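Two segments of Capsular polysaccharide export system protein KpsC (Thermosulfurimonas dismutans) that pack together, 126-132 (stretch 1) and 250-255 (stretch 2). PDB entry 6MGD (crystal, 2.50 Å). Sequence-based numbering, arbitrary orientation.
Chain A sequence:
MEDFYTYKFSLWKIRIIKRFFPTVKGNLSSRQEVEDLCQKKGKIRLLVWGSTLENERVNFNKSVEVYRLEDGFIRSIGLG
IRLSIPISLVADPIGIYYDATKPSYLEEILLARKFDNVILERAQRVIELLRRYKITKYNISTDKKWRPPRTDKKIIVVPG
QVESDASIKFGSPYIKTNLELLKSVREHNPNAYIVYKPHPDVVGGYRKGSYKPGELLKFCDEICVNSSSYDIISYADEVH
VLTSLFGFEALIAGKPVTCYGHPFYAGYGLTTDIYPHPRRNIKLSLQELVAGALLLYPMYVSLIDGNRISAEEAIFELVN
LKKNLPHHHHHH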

# COMPACT_ATOMS: atom_id res chain seq x y z
N VAL A 126 -16.33 0.06 -7.70
CA VAL A 126 -14.95 -0.43 -7.75
C VAL A 126 -14.80 -1.69 -6.91
O VAL A 126 -14.08 -2.62 -7.29
N ILE A 127 -15.48 -1.74 -5.76
CA ILE A 127 -15.44 -2.94 -4.93
C ILE A 127 -16.03 -4.13 -5.68
O ILE A 127 -15.43 -5.21 -5.73
N GLU A 128 -17.20 -3.93 -6.29
CA GLU A 128 -17.82 -5.01 -7.06
C GLU A 128 -16.96 -5.40 -8.25
O GLU A 128 -16.83 -6.59 -8.57
N LEU A 129 -16.34 -4.42 -8.91
CA LEU A 129 -15.47 -4.72 -10.05
C LEU A 129 -14.28 -5.58 -9.64
O LEU A 129 -13.93 -6.54 -10.33
N LEU A 130 -13.65 -5.25 -8.50
CA LEU A 130 -12.46 -5.97 -8.08
C LEU A 130 -12.79 -7.40 -7.66
O LEU A 130 -12.07 -8.34 -8.00
N ARG A 131 -13.89 -7.57 -6.92
CA ARG A 131 -14.27 -8.91 -6.47
C ARG A 131 -14.54 -9.85 -7.63
O ARG A 131 -14.34 -11.06 -7.51
N ARG A 132 -14.98 -9.31 -8.77
CA ARG A 132 -15.34 -10.15 -9.91
C ARG A 132 -14.17 -10.45 -10.84
O ARG A 132 -14.11 -11.54 -11.42
N ALA A 250 -7.94 -8.29 0.95
CA ALA A 250 -8.86 -9.14 1.69
C ALA A 250 -10.08 -8.35 2.16
O ALA A 250 -11.20 -8.88 2.18
N LEU A 251 -9.88 -7.09 2.55
CA LEU A 251 -11.00 -6.24 2.95
C LEU A 251 -11.97 -6.05 1.80
O LEU A 251 -13.19 -6.13 1.99
N ILE A 252 -11.46 -5.79 0.60
CA ILE A 252 -12.31 -5.67 -0.58
C ILE A 252 -13.06 -6.97 -0.83
O ILE A 252 -14.23 -6.97 -1.21
N ALA A 253 -12.39 -8.11 -0.61
CA ALA A 253 -13.05 -9.40 -0.77
C ALA A 253 -14.07 -9.67 0.33
O ALA A 253 -14.90 -10.57 0.18
N GLY A 254 -14.03 -8.91 1.42
CA GLY A 254 -14.98 -9.06 2.51
C GLY A 254 -14.54 -9.99 3.62
O GLY A 254 -15.32 -10.20 4.56
N LYS A 255 -13.33 -10.54 3.55
CA LYS A 255 -12.88 -11.45 4.59
C LYS A 255 -12.35 -10.67 5.80
O LYS A 255 -11.67 -9.65 5.63

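What forms the apolar part of this contact? Ile252 is its centre, giving up more surface than any other residue of the two stretches. Its CA-to-CB bond points sideways to stretch 1, and the side chain (chi1 m, chi2 t) meets two residues one turn apart on the helix 126-132. Leu130, m and t, points its CA-to-CB bond toward stretch 2 and brings CD1 to 3.7 Å from CD1 of Ile252. The CA-to-CB bond of Ile127, also m and t, points sideways, with its CG2 4.2 Å from Ile252 CG2 and 4.0 Å from Ile252 O. All three are buried.

How does a charged side chain join this hydrophobic patch? The CA-to-CB bond of Arg131 points sideways, but an extended chain, m at chi1 and t at chi2 and chi3, carries its end nearer to stretch 2. On the way its CG passes 4.4 Å from CG2 of Ile252, so this methylene lies beside the isoleucine before the guanidinium reaches the backbone.

Which polar partner does the arginine find? It finds the carbonyl oxygen of Ile252, in the last turn before Gly254. Arg131 NE donates to Ile252 O at 2.4 Å, a very short hydrogen bond with a nearly straight angle of 169°. Arg131 NH2 adds a weak one to the same oxygen at 3.1 Å, bent to 125°. The acceptor lies at the guanidinium edge, near its plane, while Ala253 O sits over one face.

What lies beside the arginine at Gly254? Gly254 N is 4.2 Å from Arg131 NH2, a proximity oblique to the guanidinium. Gly254 is the first residue to leave helical phi/psi, in a Schellman motif with positive phi, closed by bonds from Gly254 N to Leu251 O (3.0 Å) and from Lys255 N to Ala250 O (3.0 Å). At these backbone angles a CB would jam against the preceding carbonyl oxygen, which by itself calls for glycine.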

# COMPACT_ATOMS: atom_id res chain seq x y z
CB VAL A 126 -13.98 0.67 -7.31
CG1 VAL A 126 -12.56 0.12 -7.18
CG2 VAL A 126 -14.00 1.83 -8.30
CB ILE A 127 -16.17 -2.69 -3.60
CG1 ILE A 127 -15.37 -1.71 -2.73
CG2 ILE A 127 -16.40 -4.00 -2.85
CD1 ILE A 127 -16.10 -1.26 -1.48
CB GLU A 128 -19.21 -4.58 -7.52
CG GLU A 128 -20.32 -5.52 -7.09
CD GLU A 128 -21.68 -5.11 -7.63
OE1 GLU A 128 -22.29 -4.17 -7.07
OE2 GLU A 128 -22.13 -5.73 -8.62
CB LEU A 129 -14.99 -3.43 -10.70
CG LEU A 129 -15.76 -2.87 -11.89
CD1 LEU A 129 -15.11 -1.58 -12.37
CD2 LEU A 129 -15.82 -3.90 -13.01
CB LEU A 130 -11.77 -5.22 -6.93
CG LEU A 130 -11.12 -3.88 -7.25
CD1 LEU A 130 -10.51 -3.25 -6.00
CD2 LEU A 130 -10.07 -4.04 -8.34
CB ARG A 131 -15.51 -8.82 -5.57
CG ARG A 131 -15.28 -8.12 -4.25
CD ARG A 131 -16.59 -7.97 -3.48
NE ARG A 131 -16.38 -7.39 -2.16
CZ ARG A 131 -17.36 -7.08 -1.32
NH1 ARG A 131 -18.62 -7.29 -1.66
NH2 ARG A 131 -17.08 -6.56 -0.13
CB ARG A 132 -16.46 -9.49 -10.72
CG ARG A 132 -17.77 -9.40 -9.96
CD ARG A 132 -18.93 -9.26 -10.92
NE ARG A 132 -20.21 -9.13 -10.21
CZ ARG A 132 -21.39 -9.32 -10.78
NH1 ARG A 132 -21.47 -9.64 -12.07
NH2 ARG A 132 -22.50 -9.18 -10.07
CB ALA A 250 -8.15 -9.79 2.87
CB LEU A 251 -10.48 -4.89 3.44
CG LEU A 251 -10.08 -4.80 4.91
CD1 LEU A 251 -9.45 -3.45 5.20
CD2 LEU A 251 -11.29 -5.04 5.80
CB ILE A 252 -11.47 -5.24 -1.80
CG1 ILE A 252 -10.75 -3.93 -1.49
CG2 ILE A 252 -12.34 -5.10 -3.03
CD1 ILE A 252 -9.63 -3.59 -2.46
CB ALA A 253 -12.02 -10.52 -0.82
CB LYS A 255 -11.79 -12.38 4.06
CG LYS A 255 -12.31 -13.45 3.11
CD LYS A 255 -13.23 -14.42 3.84
CE LYS A 255 -13.79 -15.47 2.91
NZ LYS A 255 -14.72 -16.39 3.62